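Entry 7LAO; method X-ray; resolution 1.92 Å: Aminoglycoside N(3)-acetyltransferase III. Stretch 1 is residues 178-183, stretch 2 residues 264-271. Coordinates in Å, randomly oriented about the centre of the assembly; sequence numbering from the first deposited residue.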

ATOM      1  N   ALA A 178      -1.688 -12.743 -12.159  1.00 34.45           N
ATOM      2  CA  ALA A 178      -2.397 -12.843 -13.447  1.00 37.71           C
ATOM      3  C   ALA A 178      -1.661 -13.744 -14.429  1.00 40.31           C
ATOM      4  O   ALA A 178      -0.519 -13.447 -14.792  1.00 47.41           O
ATOM      5  N   PRO A 179      -2.294 -14.835 -14.917  1.00 45.57           N
ATOM      6  CA  PRO A 179      -1.647 -15.827 -15.808  1.00 46.87           C
ATOM      7  C   PRO A 179      -1.413 -15.300 -17.218  1.00 47.30           C
ATOM      8  O   PRO A 179      -2.020 -15.731 -18.198  1.00 49.70           O
ATOM      9  N   ILE A 180      -0.518 -14.333 -17.359  1.00 43.55           N
ATOM     10  CA  ILE A 180      -0.277 -13.759 -18.671  1.00 42.48           C
ATOM     11  C   ILE A 180       1.221 -13.757 -18.927  1.00 42.78           C
ATOM     12  O   ILE A 180       2.008 -13.735 -17.971  1.00 56.45           O
ATOM     13  N   PRO A 181       1.656 -13.757 -20.180  1.00 47.40           N
ATOM     14  CA  PRO A 181       3.094 -13.686 -20.478  1.00 47.81           C
ATOM     15  C   PRO A 181       3.670 -12.272 -20.515  1.00 53.44           C
ATOM     16  O   PRO A 181       2.937 -11.269 -20.458  1.00 46.35           O
ATOM     17  N   ASN A 182       5.000 -12.203 -20.654  1.00 49.84           N
ATOM     18  CA  ASN A 182       5.745 -10.971 -20.884  1.00 51.31           C
ATOM     19  C   ASN A 182       5.719 -10.022 -19.699  1.00 50.03           C
ATOM     20  O   ASN A 182       5.998  -8.829 -19.856  1.00 55.29           O
ATOM     21  N   LYS A 183       5.384 -10.515 -18.509  1.00 48.13           N
ATOM     22  CA  LYS A 183       5.382  -9.667 -17.321  1.00 48.65           C
ATOM     23  C   LYS A 183       6.796  -9.189 -16.998  1.00 53.46           C
ATOM     24  O   LYS A 183       7.764  -9.952 -17.075  1.00 49.69           O
ATOM     25  N   LEU A 264      -6.876  -8.577 -17.039  1.00 33.35           N
ATOM     26  CA  LEU A 264      -5.563  -8.810 -17.633  1.00 38.34           C
ATOM     27  C   LEU A 264      -5.571 -10.046 -18.536  1.00 40.90           C
ATOM     28  O   LEU A 264      -4.895 -10.074 -19.577  1.00 43.06           O
ATOM     29  N   GLU A 265      -6.355 -11.057 -18.180  1.00 37.34           N
ATOM     30  CA  GLU A 265      -6.420 -12.255 -19.010  1.00 44.81           C
ATOM     31  C   GLU A 265      -7.105 -11.945 -20.332  1.00 51.52           C
ATOM     32  O   GLU A 265      -6.646 -12.361 -21.410  1.00 42.86           O
ATOM     33  N   GLN A 266      -8.238 -11.247 -20.262  1.00 43.56           N
ATOM     34  CA  GLN A 266      -8.988 -10.974 -21.474  1.00 46.60           C
ATOM     35  C   GLN A 266      -8.213 -10.052 -22.405  1.00 53.64           C
ATOM     36  O   GLN A 266      -8.420 -10.098 -23.618  1.00 54.35           O
ATOM     37  N   HIS A 267      -7.309  -9.223 -21.876  1.00 47.58           N
ATOM     38  CA  HIS A 267      -6.652  -8.238 -22.727  1.00 53.33           C
ATOM     39  C   HIS A 267      -5.226  -8.592 -23.079  1.00 50.08           C
ATOM     40  O   HIS A 267      -4.762  -8.240 -24.162  1.00 49.67           O
ATOM     41  N   PHE A 268      -4.514  -9.297 -22.225  1.00 44.23           N
ATOM     42  CA  PHE A 268      -3.114  -9.557 -22.518  1.00 47.30           C
ATOM     43  C   PHE A 268      -2.772 -11.037 -22.470  1.00 47.74           C
ATOM     44  O   PHE A 268      -1.603 -11.389 -22.599  1.00 57.57           O
ATOM     45  N   GLY A 269      -3.762 -11.907 -22.317  1.00 54.29           N
ATOM     46  CA  GLY A 269      -3.481 -13.323 -22.306  1.00 63.82           C
ATOM     47  C   GLY A 269      -3.261 -13.916 -23.666  1.00 80.03           C
ATOM     48  O   GLY A 269      -2.959 -15.105 -23.766  1.00 83.68           O
ATOM     49  N   ALA A 270      -3.401 -13.112 -24.718  1.00 98.05           N
ATOM     50  CA  ALA A 270      -3.280 -13.542 -26.106  1.00107.69           C
ATOM     51  C   ALA A 270      -1.823 -13.773 -26.507  1.00111.21           C
ATOM     52  O   ALA A 270      -1.530 -14.794 -27.146  1.00114.47           O
ATOM     53  N   PRO A 271      -0.876 -12.863 -26.166  1.00110.51           N
ATOM     54  CA  PRO A 271       0.510 -13.163 -26.560  1.00111.30           C
ATOM     55  C   PRO A 271       1.120 -14.342 -25.787  1.00110.29           C
ATOM     56  O   PRO A 271       2.230 -14.797 -26.090  1.00109.25           O
TER

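What fills the centre of this contact? Ile-180 does, buried and pointing toward the last turn of a helix that ends at Phe-268. With chi1 at p and chi2 at t, its two branches spread over the helix surface. CD1 packs 4.4 Å from CB of Leu-264 and 4.2 Å from CB of Phe-268, residues one helical turn apart. CG2 is also 4.4 Å from CB of Leu-264, and it lies 3.6 Å from O of Leu-264 and 4.1 Å from CA of Glu-265. That carbonyl of Leu-264 is already engaged by the helix, accepting a 2.8 Å hydrogen bond from N of Phe-268, so the methyl can rest against it without leaving it unpaired.

How does the apolar packing continue from Ile-180? At one end, Ala-178 and Leu-264 point toward each other, and CB of Ala-178 comes within 3.7 Å of CD1 of Leu-264, whose rotamer is m, t. Phe-268 contributes less of its side chain: chi1 is m, and the ring leads away from the first stretch, leaving CB to touch Ile-180. Next comes Gly-269, which has no side chain; its N lies 4.2 Å from CG2 of Ile-180, and CA atoms of the two residues are 4.9 Å apart. A CB at Gly-269 would clash with O of Glu-265, in its own stretch, at 2.7 Å.

What closes the proline end? Pro-181 points toward the second stretch, its CD 3.8 Å from O of Phe-268 and its CG 4.2 Å from CG of Pro-271. The closest approach of this pair is tighter, 3.4 Å from CG of Pro-181 to C of Pro-271. Both rings are C-gamma endo, although Pro-271 is poorly ordered. Asn-182, chi1 m, adds an approach of 3.8 Å from ND2 to CB of Pro-271.

Where are the polar partners? No direct hydrogen bond joins the stretches; water 1 bridges them instead, donating to O of Pro-181 at 2.7 Å and to O of Phe-268 at 2.8 Å. It thereby satisfies two backbone carbonyls, one from each stretch. At the exposed edge, Glu-265 starts sideways, but its m, t side chain brings its end nearer, setting OE2 3.2 Å from CG of Pro-179, a contact of oxygen with carbon. Lys-183 stays out of reach of the second stretch and folds back on its own: NZ donates to O of Ala-178 at 2.9 Å, the same carbonyl that accepts from N of Ile-180 at 2.7 Å.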

ATOM      1  CB  ALA A 178      -2.603 -11.451 -14.078  1.00 34.50           C
ATOM      2  CB  PRO A 179      -2.665 -16.970 -15.809  1.00 47.70           C
ATOM      3  CG  PRO A 179      -3.996 -16.240 -15.702  1.00 39.57           C
ATOM      4  CD  PRO A 179      -3.738 -15.110 -14.742  1.00 34.32           C
ATOM      5  CB  ILE A 180      -0.855 -12.342 -18.756  1.00 47.94           C
ATOM      6  CG1 ILE A 180      -0.074 -11.417 -17.819  1.00 44.00           C
ATOM      7  CG2 ILE A 180      -2.379 -12.330 -18.426  1.00 40.44           C
ATOM      8  CD1 ILE A 180      -0.502  -9.981 -17.934  1.00 43.21           C
ATOM      9  CB  PRO A 181       3.175 -14.319 -21.869  1.00 50.97           C
ATOM     10  CG  PRO A 181       1.891 -13.959 -22.494  1.00 51.61           C
ATOM     11  CD  PRO A 181       0.861 -13.976 -21.407  1.00 47.99           C
ATOM     12  CB  ASN A 182       5.234 -10.255 -22.136  1.00 58.15           C
ATOM     13  CG  ASN A 182       5.248 -11.152 -23.344  1.00 65.74           C
ATOM     14  OD1 ASN A 182       6.047 -12.094 -23.420  1.00 71.84           O
ATOM     15  ND2 ASN A 182       4.362 -10.882 -24.294  1.00 63.35           N
ATOM     16  CB  LYS A 183       4.792 -10.419 -16.131  1.00 42.56           C
ATOM     17  CG  LYS A 183       3.280 -10.525 -16.187  1.00 44.05           C
ATOM     18  CD  LYS A 183       2.667 -10.824 -14.816  1.00 46.38           C
ATOM     19  CE  LYS A 183       2.606 -12.317 -14.526  1.00 45.44           C
ATOM     20  NZ  LYS A 183       1.767 -12.569 -13.313  1.00 36.37           N
ATOM     21  CB  LEU A 264      -4.500  -8.940 -16.538  1.00 39.91           C
ATOM     22  CG  LEU A 264      -4.057  -7.624 -15.860  1.00 38.17           C
ATOM     23  CD1 LEU A 264      -3.219  -7.877 -14.612  1.00 34.62           C
ATOM     24  CD2 LEU A 264      -3.290  -6.715 -16.827  1.00 33.85           C
ATOM     25  CB  GLU A 265      -7.179 -13.345 -18.269  1.00 46.44           C
ATOM     26  CG  GLU A 265      -6.448 -13.972 -17.090  1.00 50.76           C
ATOM     27  CD  GLU A 265      -7.232 -15.135 -16.475  1.00 68.69           C
ATOM     28  OE1 GLU A 265      -7.998 -15.797 -17.214  1.00 71.54           O
ATOM     29  OE2 GLU A 265      -7.080 -15.393 -15.260  1.00 76.06           O
ATOM     30  CB  GLN A 266     -10.357 -10.376 -21.128  1.00 48.24           C
ATOM     31  CG  GLN A 266     -11.299 -11.362 -20.470  1.00 47.81           C
ATOM     32  CD  GLN A 266     -11.734 -12.447 -21.444  1.00 61.49           C
ATOM     33  OE1 GLN A 266     -12.352 -12.153 -22.471  1.00 60.37           O
ATOM     34  NE2 GLN A 266     -11.381 -13.703 -21.146  1.00 64.02           N
ATOM     35  CB  HIS A 267      -6.686  -6.855 -22.067  1.00 48.46           C
ATOM     36  CG  HIS A 267      -8.052  -6.238 -22.072  1.00 52.93           C
ATOM     37  ND1 HIS A 267      -9.014  -6.544 -21.134  1.00 53.00           N
ATOM     38  CD2 HIS A 267      -8.625  -5.350 -22.916  1.00 60.37           C
ATOM     39  CE1 HIS A 267     -10.119  -5.876 -21.396  1.00 55.83           C
ATOM     40  NE2 HIS A 267      -9.906  -5.136 -22.468  1.00 59.66           N
ATOM     41  CB  PHE A 268      -2.240  -8.731 -21.567  1.00 47.20           C
ATOM     42  CG  PHE A 268      -2.497  -7.253 -21.697  1.00 43.84           C
ATOM     43  CD1 PHE A 268      -3.383  -6.612 -20.858  1.00 45.06           C
ATOM     44  CD2 PHE A 268      -1.910  -6.527 -22.723  1.00 48.70           C
ATOM     45  CE1 PHE A 268      -3.656  -5.239 -20.998  1.00 46.34           C
ATOM     46  CE2 PHE A 268      -2.168  -5.160 -22.866  1.00 51.73           C
ATOM     47  CZ  PHE A 268      -3.045  -4.519 -22.005  1.00 45.71           C
ATOM     48  CB  ALA A 270      -3.938 -12.520 -27.043  1.00112.15           C
ATOM     49  CB  PRO A 271       1.253 -11.852 -26.250  1.00108.55           C
ATOM     50  CG  PRO A 271       0.427 -11.180 -25.211  1.00102.43           C
ATOM     51  CD  PRO A 271      -0.985 -11.514 -25.572  1.00103.36           C
TER
HETATM   52  O   HOH W   1       0.838 -10.286 -21.747  1.00 51.70           O